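Local coordinates for protein N-acetylglucosamine 2-epimerase (Xylella fastidiosa, PDB 3GT5) that probably isomerises a sugar or sugar derivative, in the manner of N-acylglucosamine 2-epimerases, though its substrate is not established, at residues A[13-16]-A[17-21]; A[198-201]-A[202-206]; A[256-259]-A[260-263]. All coordinates share one frame; numbering follows the deposited sequence. Where two conformers were deposited one is given.

Interaction 1 of 3, residues A[13-16]-A[17-21]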
ATOM      1  N   THR A  13      -0.855   8.798  18.887  1.00 19.74           N
ATOM      2  CA  THR A  13      -1.139   7.786  19.880  1.00 19.50           C
ATOM      3  C   THR A  13      -1.530   6.508  19.168  1.00 18.82           C
ATOM      4  O   THR A  13      -1.114   5.447  19.571  1.00 18.90           O
ATOM      5  CB  THR A  13      -2.242   8.224  20.883  1.00 21.05           C
ATOM      6  OG1 THR A  13      -1.845   9.462  21.500  1.00 24.37           O
ATOM      7  CG2 THR A  13      -2.458   7.166  22.000  1.00 22.20           C
ATOM      8  N   HIS A  14      -2.340   6.618  18.124  1.00 18.71           N
ATOM      9  CA  HIS A  14      -2.772   5.433  17.400  1.00 18.18           C
ATOM     10  C   HIS A  14      -1.608   4.711  16.743  1.00 18.60           C
ATOM     11  O   HIS A  14      -1.526   3.473  16.806  1.00 18.12           O
ATOM     12  CB  HIS A  14      -3.871   5.746  16.392  1.00 19.85           C
ATOM     13  CG  HIS A  14      -4.351   4.533  15.671  1.00 17.82           C
ATOM     14  ND1 HIS A  14      -4.861   3.431  16.338  1.00 21.05           N
ATOM     15  CD2 HIS A  14      -4.283   4.184  14.363  1.00 21.81           C
ATOM     16  CE1 HIS A  14      -5.145   2.484  15.454  1.00 21.96           C
ATOM     17  NE2 HIS A  14      -4.817   2.924  14.244  1.00 21.08           N
ATOM     18  N   ILE A  15      -0.718   5.465  16.111  1.00 17.69           N
ATOM     19  CA  ILE A  15       0.467   4.885  15.524  1.00 18.32           C
ATOM     20  C   ILE A  15       1.319   4.156  16.600  1.00 18.50           C
ATOM     21  O   ILE A  15       1.801   3.032  16.430  1.00 18.02           O
ATOM     22  CB  ILE A  15       1.343   5.951  14.809  1.00 17.78           C
ATOM     23  CG1 ILE A  15       0.679   6.467  13.529  1.00 17.75           C
ATOM     24  CG2 ILE A  15       2.760   5.303  14.457  1.00 17.24           C
ATOM     25  CD1 ILE A  15       1.235   7.844  13.034  1.00 20.55           C
ATOM     26  N   SER A  16       1.465   4.783  17.763  1.00 19.00           N
ATOM     27  CA  SER A  16       2.270   4.218  18.827  0.50 19.35           C
ATOM     28  C   SER A  16       1.608   2.965  19.396  1.00 19.25           C
ATOM     29  O   SER A  16       2.282   2.020  19.779  1.00 19.96           O
ATOM     30  CB  SER A  16       2.540   5.271  19.910  0.50 19.93           C
ATOM     31  OG  SER A  16       3.437   6.261  19.408  0.50 21.94           O
ATOM     32  N   ASP A  17       0.278   2.946  19.411  1.00 20.48           N
ATOM     33  CA  ASP A  17      -0.442   1.733  19.859  1.00 20.75           C
ATOM     34  C   ASP A  17      -0.181   0.543  18.898  1.00 20.13           C
ATOM     35  O   ASP A  17       0.076  -0.605  19.303  1.00 20.66           O
ATOM     36  CB  ASP A  17      -1.943   1.958  19.935  1.00 21.39           C
ATOM     37  CG  ASP A  17      -2.383   2.959  21.021  1.00 26.40           C
ATOM     38  OD1 ASP A  17      -1.665   3.238  22.004  1.00 29.33           O
ATOM     39  OD2 ASP A  17      -3.502   3.483  20.876  1.00 29.93           O
ATOM     40  N   THR A  18      -0.217   0.814  17.603  1.00 18.17           N
ATOM     41  CA  THR A  18       0.044  -0.245  16.615  1.00 18.34           C
ATOM     42  C   THR A  18       1.511  -0.697  16.652  1.00 17.98           C
ATOM     43  O   THR A  18       1.826  -1.864  16.597  1.00 18.55           O
ATOM     44  CB  THR A  18      -0.375   0.239  15.239  1.00 17.46           C
ATOM     45  OG1 THR A  18      -1.760   0.611  15.269  1.00 19.55           O
ATOM     46  CG2 THR A  18      -0.099  -0.829  14.174  1.00 18.43           C
ATOM     47  N   MET A  19       2.436   0.239  16.814  1.00 19.12           N
ATOM     48  CA  MET A  19       3.842  -0.128  16.996  1.00 18.51           C
ATOM     49  C   MET A  19       4.051  -1.012  18.232  1.00 19.93           C
ATOM     50  O   MET A  19       4.842  -1.934  18.177  1.00 20.42           O
ATOM     51  CB  MET A  19       4.761   1.080  17.045  1.00 18.21           C
ATOM     52  CG  MET A  19       4.872   1.861  15.730  1.00 18.19           C
ATOM     53  SD  MET A  19       5.630   0.908  14.345  1.00 13.87           S
ATOM     54  CE  MET A  19       7.295   0.645  14.972  1.00 22.82           C
ATOM     55  N   ALA A  20       3.293  -0.760  19.294  1.00 19.72           N
ATOM     56  CA  ALA A  20       3.385  -1.574  20.501  1.00 20.10           C
ATOM     57  C   ALA A  20       2.909  -3.007  20.262  1.00 20.02           C
ATOM     58  O   ALA A  20       3.403  -3.913  20.918  1.00 20.59           O
ATOM     59  CB  ALA A  20       2.634  -0.893  21.694  1.00 19.27           C
ATOM     60  N   PHE A  21       2.005  -3.242  19.310  1.00 19.60           N
ATOM     61  CA  PHE A  21       1.615  -4.610  18.943  1.00 19.97           C
ATOM     62  C   PHE A  21       2.797  -5.382  18.325  1.00 19.71           C
ATOM     63  O   PHE A  21       3.093  -6.544  18.677  1.00 20.36           O
ATOM     64  CB  PHE A  21       0.427  -4.607  17.936  1.00 19.78           C
ATOM     65  CG  PHE A  21       0.076  -5.952  17.432  1.00 20.13           C
ATOM     66  CD1 PHE A  21      -0.692  -6.800  18.199  1.00 23.43           C
ATOM     67  CD2 PHE A  21       0.558  -6.426  16.233  1.00 18.88           C
ATOM     68  CE1 PHE A  21      -1.011  -8.038  17.757  1.00 22.64           C
ATOM     69  CE2 PHE A  21       0.242  -7.697  15.797  1.00 19.61           C
ATOM     70  CZ  PHE A  21      -0.547  -8.493  16.555  1.00 22.20           C
TER
HETATM   71  O   HOH W   1      -5.147   2.591  18.916  1.00 27.85           O
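The carbonyl oxygen of His14 takes the backbone N-H of Thr18 at 3.1 Å (His14 O to Thr18 N) and has the hydroxyl of the same threonine close by, with Thr18 OG1 3.3 Å from His14 O. The hydroxyl is brought there because OG1 lies beside the threonine's own backbone N (chi1 -57°), folded back toward the preceding turn. It also stands over one face of the His14 imidazole, 3.9 Å from CE1 and nearer the ring's margin than its middle. At the edge of that ring, in its plane, a water lies 2.7 Å from His14 ND1 and donates to Asp17 OD2, joining two side chains one turn apart whose own polar atoms do not meet. His14 NE2 is taken by Trp354 NE1, and Trp339 packs edge-to-face with the imidazole; a ring with two nitrogens, one for the water and one for Trp354, suits this buried place. All this lies on helix 8-22 of an (alpha/alpha)6 barrel, the fold of this epimerase family, where His14, Ile15 and Met19 face helix 377-387. Ile15 CG2 meets Met19 CG at 4.2 Å, and the bent, unbranched methionine chain turns off toward Tyr61 and Ala64 of helix 51-68. On the more polar side Thr13 and Asp17 run side by side, the methyl CG2 of Thr13 4.0 Å from both carboxylate oxygens, while Thr13 OG1 bonds back to Asp9 O. The straightest of the helical bonds runs from Met19 N to Ile15 O, 2.9 Å with an angle of 168° at the hydrogen.

Interaction 2 of 3, residues A[198-201]-A[202-206]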
ATOM      1  N   ALA A 198       6.493   9.066 -11.389  1.00 15.93           N
ATOM      2  CA  ALA A 198       5.217   8.961 -10.631  1.00 16.67           C
ATOM      3  C   ALA A 198       4.068   9.618 -11.331  1.00 16.27           C
ATOM      4  O   ALA A 198       2.938   9.087 -11.392  1.00 15.55           O
ATOM      5  CB  ALA A 198       5.377   9.537  -9.184  1.00 15.61           C
ATOM      6  N   LEU A 199       4.309  10.804 -11.895  1.00 15.35           N
ATOM      7  CA  LEU A 199       3.268  11.533 -12.591  1.00 16.37           C
ATOM      8  C   LEU A 199       2.804  10.826 -13.843  1.00 15.47           C
ATOM      9  O   LEU A 199       1.591  10.849 -14.118  1.00 17.29           O
ATOM     10  CB  LEU A 199       3.715  12.973 -12.940  1.00 16.86           C
ATOM     11  CG  LEU A 199       2.613  13.831 -13.596  1.00 17.67           C
ATOM     12  CD1 LEU A 199       1.434  14.094 -12.659  1.00 18.59           C
ATOM     13  CD2 LEU A 199       3.234  15.172 -14.179  1.00 21.72           C
ATOM     14  N   VAL A 200       3.749  10.297 -14.628  1.00 15.98           N
ATOM     15  CA  VAL A 200       3.424   9.517 -15.854  1.00 16.78           C
ATOM     16  C   VAL A 200       2.493   8.323 -15.491  1.00 15.33           C
ATOM     17  O   VAL A 200       1.440   8.135 -16.122  1.00 15.95           O
ATOM     18  CB  VAL A 200       4.664   8.988 -16.597  1.00 18.12           C
ATOM     19  CG1 VAL A 200       4.250   8.001 -17.753  1.00 22.36           C
ATOM     20  CG2 VAL A 200       5.530  10.139 -17.164  1.00 21.43           C
ATOM     21  N   LEU A 201       2.861   7.586 -14.463  1.00 15.06           N
ATOM     22  CA  LEU A 201       2.069   6.416 -14.005  1.00 14.50           C
ATOM     23  C   LEU A 201       0.668   6.862 -13.602  1.00 15.37           C
ATOM     24  O   LEU A 201      -0.335   6.236 -14.001  1.00 15.17           O
ATOM     25  CB  LEU A 201       2.742   5.720 -12.826  1.00 15.20           C
ATOM     26  CG  LEU A 201       4.101   5.056 -13.016  1.00 15.34           C
ATOM     27  CD1 LEU A 201       4.665   4.523 -11.657  1.00 16.67           C
ATOM     28  CD2 LEU A 201       4.070   3.933 -14.085  1.00 17.03           C
ATOM     29  N   ALA A 202       0.575   7.926 -12.791  1.00 14.88           N
ATOM     30  CA  ALA A 202      -0.757   8.477 -12.438  1.00 15.63           C
ATOM     31  C   ALA A 202      -1.613   8.894 -13.641  1.00 16.08           C
ATOM     32  O   ALA A 202      -2.788   8.593 -13.718  1.00 15.53           O
ATOM     33  CB  ALA A 202      -0.636   9.650 -11.438  1.00 15.00           C
ATOM     34  N   ASP A 203      -1.003   9.562 -14.605  1.00 15.62           N
ATOM     35  CA  ASP A 203      -1.717   9.987 -15.784  1.00 17.38           C
ATOM     36  C   ASP A 203      -2.241   8.781 -16.578  1.00 16.64           C
ATOM     37  O   ASP A 203      -3.443   8.709 -16.932  1.00 16.96           O
ATOM     38  CB  ASP A 203      -0.797  10.806 -16.646  1.00 18.07           C
ATOM     39  CG  ASP A 203      -1.416  11.096 -18.012  1.00 25.46           C
ATOM     40  OD1 ASP A 203      -2.528  11.618 -18.056  1.00 25.06           O
ATOM     41  OD2 ASP A 203      -0.812  10.681 -19.045  1.00 36.33           O
ATOM     42  N   ARG A 204      -1.366   7.820 -16.809  1.00 15.89           N
ATOM     43  CA  ARG A 204      -1.732   6.646 -17.626  1.00 16.93           C
ATOM     44  C   ARG A 204      -2.835   5.839 -16.941  1.00 16.92           C
ATOM     45  O   ARG A 204      -3.807   5.421 -17.589  1.00 17.48           O
ATOM     46  CB  ARG A 204      -0.527   5.763 -17.905  1.00 16.74           C
ATOM     47  CG  ARG A 204       0.539   6.382 -18.780  1.00 20.24           C
ATOM     48  CD  ARG A 204       0.039   6.864 -20.124  1.00 24.17           C
ATOM     49  NE  ARG A 204       1.215   7.309 -20.895  1.00 27.86           N
ATOM     50  CZ  ARG A 204       1.755   8.521 -20.799  1.00 28.95           C
ATOM     51  NH1 ARG A 204       1.193   9.433 -20.025  1.00 31.78           N
ATOM     52  NH2 ARG A 204       2.853   8.838 -21.499  1.00 28.12           N
ATOM     53  N   ILE A 205      -2.702   5.609 -15.651  1.00 15.57           N
ATOM     54  CA  ILE A 205      -3.745   4.811 -14.945  1.00 16.19           C
ATOM     55  C   ILE A 205      -5.055   5.615 -14.710  1.00 16.78           C
ATOM     56  O   ILE A 205      -6.170   5.134 -15.020  1.00 15.98           O
ATOM     57  CB  ILE A 205      -3.222   4.260 -13.606  1.00 15.90           C
ATOM     58  CG1 ILE A 205      -2.030   3.312 -13.797  1.00 16.16           C
ATOM     59  CG2 ILE A 205      -4.369   3.536 -12.805  1.00 17.36           C
ATOM     60  CD1 ILE A 205      -2.294   1.973 -14.610  1.00 19.30           C
ATOM     61  N   THR A 206      -4.973   6.772 -14.057  1.00 15.69           N
ATOM     62  CA  THR A 206      -6.190   7.446 -13.580  1.00 16.73           C
ATOM     63  C   THR A 206      -6.923   8.234 -14.685  1.00 17.07           C
ATOM     64  O   THR A 206      -8.041   8.580 -14.487  1.00 17.71           O
ATOM     65  CB  THR A 206      -5.968   8.337 -12.355  1.00 16.74           C
ATOM     66  OG1 THR A 206      -5.213   9.511 -12.765  1.00 16.48           O
ATOM     67  CG2 THR A 206      -5.258   7.573 -11.252  1.00 16.97           C
TER
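Van der Waals packing of a methyl on a guanidinium, between Val200 and Arg204 one turn apart, carries the side-chain contact. The two lie side by side pointing the same way, and Val200 CG1 sits over the centre of one guanidinium face, 4.0 Å from Arg204 CZ. The first torsion (chi1 -66°) sets Arg204 CG beside its backbone N and 3.3 Å from Val200 O; a bend at chi2 then turns the rest of the chain back over the valine. Charge pairing holds the edge of the group: Arg204 NH1 forms a salt bridge with Asp203 OD2 at 2.6 Å, though its angle of 117° makes a weak hydrogen bond. Asp203 OD1 has a second basic partner in Arg207, so the carboxylate lies between two arginines. Helix 192-211, which carries these residues, belongs to the (alpha/alpha)6 barrel; here small Ala202 lets helix 247-263 come close, while branched Leu201 and Ile205 reach strand 155-160. Among the backbone bonds, Arg204 N to Val200 O spans 2.9 Å. Farther on, Ala202 O accepts from both Thr206 N, 2.9 Å away, and Thr206 OG1, 2.8 Å away, which approach from opposite faces of the carbonyl plane. The buried threonine's hydroxyl hydrogen is thereby used within its own helix.

Interaction 3 of 3, residues A[256-259]-A[260-263]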
ATOM      1  N   LEU A 256      -2.816   9.441  -3.720  1.00 14.53           N
ATOM      2  CA  LEU A 256      -1.579   9.617  -4.479  1.00 15.59           C
ATOM      3  C   LEU A 256      -1.624  10.847  -5.387  1.00 15.64           C
ATOM      4  O   LEU A 256      -0.612  11.570  -5.519  1.00 15.71           O
ATOM      5  CB  LEU A 256      -1.261   8.367  -5.298  1.00 15.96           C
ATOM      6  CG  LEU A 256      -0.951   7.104  -4.517  1.00 16.59           C
ATOM      7  CD1 LEU A 256      -0.780   5.984  -5.558  1.00 18.11           C
ATOM      8  CD2 LEU A 256       0.311   7.198  -3.548  1.00 17.87           C
ATOM      9  N   LEU A 257      -2.771  11.120  -6.014  1.00 15.25           N
ATOM     10  CA  LEU A 257      -2.920  12.321  -6.854  1.00 15.02           C
ATOM     11  C   LEU A 257      -2.801  13.598  -6.013  1.00 16.17           C
ATOM     12  O   LEU A 257      -2.269  14.628  -6.492  1.00 16.15           O
ATOM     13  CB  LEU A 257      -4.282  12.323  -7.557  1.00 14.70           C
ATOM     14  CG  LEU A 257      -4.510  11.213  -8.557  1.00 15.19           C
ATOM     15  CD1 LEU A 257      -5.952  11.275  -9.143  1.00 17.44           C
ATOM     16  CD2 LEU A 257      -3.486  11.261  -9.704  1.00 17.57           C
ATOM     17  N   LEU A 258      -3.305  13.569  -4.779  1.00 15.95           N
ATOM     18  CA  LEU A 258      -3.193  14.737  -3.893  1.00 17.75           C
ATOM     19  C   LEU A 258      -1.754  14.909  -3.331  1.00 17.80           C
ATOM     20  O   LEU A 258      -1.334  16.031  -3.049  1.00 19.28           O
ATOM     21  CB  LEU A 258      -4.217  14.699  -2.747  1.00 18.36           C
ATOM     22  CG  LEU A 258      -5.575  15.338  -3.068  1.00 22.18           C
ATOM     23  CD1 LEU A 258      -5.558  16.904  -3.075  1.00 25.58           C
ATOM     24  CD2 LEU A 258      -6.128  14.843  -4.353  1.00 24.46           C
ATOM     25  N   ILE A 259      -1.016  13.836  -3.213  1.00 17.72           N
ATOM     26  CA  ILE A 259       0.419  13.937  -2.860  1.00 17.41           C
ATOM     27  C   ILE A 259       1.166  14.511  -4.082  1.00 18.58           C
ATOM     28  O   ILE A 259       1.994  15.395  -3.933  1.00 17.74           O
ATOM     29  CB  ILE A 259       1.002  12.599  -2.435  1.00 17.73           C
ATOM     30  CG1 ILE A 259       0.331  12.120  -1.133  1.00 17.92           C
ATOM     31  CG2 ILE A 259       2.544  12.728  -2.225  1.00 17.70           C
ATOM     32  CD1 ILE A 259       0.668  10.706  -0.726  1.00 20.04           C
ATOM     33  N   LEU A 260       0.822  14.064  -5.283  1.00 18.14           N
ATOM     34  CA  LEU A 260       1.436  14.643  -6.481  1.00 18.61           C
ATOM     35  C   LEU A 260       1.169  16.136  -6.579  1.00 19.36           C
ATOM     36  O   LEU A 260       2.056  16.906  -6.969  1.00 19.15           O
ATOM     37  CB  LEU A 260       0.957  13.949  -7.738  1.00 18.55           C
ATOM     38  CG  LEU A 260       1.639  12.614  -8.013  1.00 19.02           C
ATOM     39  CD1 LEU A 260       0.743  11.738  -8.901  1.00 19.38           C
ATOM     40  CD2 LEU A 260       3.027  12.814  -8.679  1.00 21.26           C
ATOM     41  N   ASP A 261      -0.047  16.548  -6.199  1.00 19.16           N
ATOM     42  CA  ASP A 261      -0.489  17.950  -6.301  1.00 20.99           C
ATOM     43  C   ASP A 261       0.316  18.881  -5.373  1.00 20.82           C
ATOM     44  O   ASP A 261       0.381  20.119  -5.578  1.00 21.36           O
ATOM     45  CB  ASP A 261      -1.977  18.008  -5.982  1.00 19.95           C
ATOM     46  CG  ASP A 261      -2.537  19.417  -5.925  1.00 24.63           C
ATOM     47  OD1 ASP A 261      -2.775  20.022  -6.987  1.00 23.87           O
ATOM     48  OD2 ASP A 261      -2.792  19.911  -4.788  1.00 28.23           O
ATOM     49  N   ARG A 262       0.845  18.308  -4.324  1.00 21.59           N
ATOM     50  CA  ARG A 262       1.759  18.978  -3.409  1.00 23.65           C
ATOM     51  C   ARG A 262       3.111  19.337  -4.059  1.00 23.55           C
ATOM     52  O   ARG A 262       3.725  20.372  -3.713  1.00 23.60           O
ATOM     53  CB  ARG A 262       1.942  18.082  -2.181  1.00 25.26           C
ATOM     54  CG  ARG A 262       2.320  18.731  -0.901  1.00 29.70           C
ATOM     55  CD  ARG A 262       2.637  17.637   0.163  1.00 32.75           C
ATOM     56  NE  ARG A 262       1.403  17.015   0.652  1.00 32.71           N
ATOM     57  CZ  ARG A 262       1.272  15.804   1.195  1.00 31.36           C
ATOM     58  NH1 ARG A 262       2.290  14.972   1.334  1.00 31.38           N
ATOM     59  NH2 ARG A 262       0.072  15.419   1.590  1.00 32.29           N
ATOM     60  N   TYR A 263       3.582  18.492  -4.982  1.00 21.53           N
ATOM     61  CA  TYR A 263       4.924  18.611  -5.556  1.00 22.01           C
ATOM     62  C   TYR A 263       4.925  19.089  -7.003  1.00 22.86           C
ATOM     63  O   TYR A 263       5.975  19.508  -7.524  1.00 23.61           O
ATOM     64  CB  TYR A 263       5.654  17.264  -5.475  1.00 21.93           C
ATOM     65  CG  TYR A 263       5.859  16.768  -4.077  1.00 23.12           C
ATOM     66  CD1 TYR A 263       6.448  17.566  -3.111  1.00 27.86           C
ATOM     67  CD2 TYR A 263       5.444  15.493  -3.712  1.00 28.00           C
ATOM     68  CE1 TYR A 263       6.614  17.114  -1.832  1.00 30.35           C
ATOM     69  CE2 TYR A 263       5.618  15.035  -2.440  1.00 30.99           C
ATOM     70  CZ  TYR A 263       6.187  15.843  -1.511  1.00 31.17           C
ATOM     71  OH  TYR A 263       6.336  15.350  -0.264  1.00 36.16           O
TER
HETATM   72  O   HOH W   2      -2.610  18.429  -2.480  1.00 28.08           O
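Ile259 directs CG2 anti to its backbone N, and Tyr263 turns its ring back beside its own backbone N (chi1 -62°), which brings the two side chains alongside each other, pointing the same way. Ile259 CG2 then touches the ring at CE2, 3.8 Å away, and Tyr263 CD2 comes within 3.5 Å of Ile259 O. The tyrosine is amphipathic: its ring lies against the isoleucine and, edge-to-face, Tyr186, while its hydroxyl bonds Glu187. Arg262 follows another path, its NH1 passing 4.2 Å from Ile259 CG2 while NH2 forms a salt bridge with Glu385. In the (alpha/alpha)6 barrel these residues lie toward the C-terminal part of helix 247-263, packed between neighbouring helices. Leu257 and Leu260, meeting CD2 to CD1 at 4.3 Å, face helix 192-211; Leu258 and Ile259 rest on Leu321 of helix 309-326, and such bulky aliphatic side chains suit a position enclosed by several helices. Along the backbone the regular pattern slackens toward the C-terminal side. Leu260 N reaches Leu256 O at 2.9 Å with an angle of 160°, whereas Arg262 N has two weak bonds, to Ile259 O at 3.2 Å and to Leu258 O at 3.4 Å. A water helps to satisfy that last carbonyl, donating to Leu258 O at 2.8 Å and also to Asp261 OD2, the oxygen that pairs with Arg325 of helix 309-326 in a salt bridge.

From the N terminus the three contacts follow in series, none nested in or crossing another; each spans adjoining turns of a single helix and closes no long loop. Interaction 1 lies on helix 8-22, which packs on helices 51-68 and 377-387 and so brings the two ends of the chain together around the ring of helices. Interaction 2, on helix 192-211, is on the opposite side of the chain's centre, its centre about 33 Å from that of interaction 1. Interaction 3, on helix 247-263, adjoins it: Ala202 CB packs 3.6 Å from Leu260 CD1, and Leu257 CD2 lies 3.7 Å from the same CB, tying the two helices together.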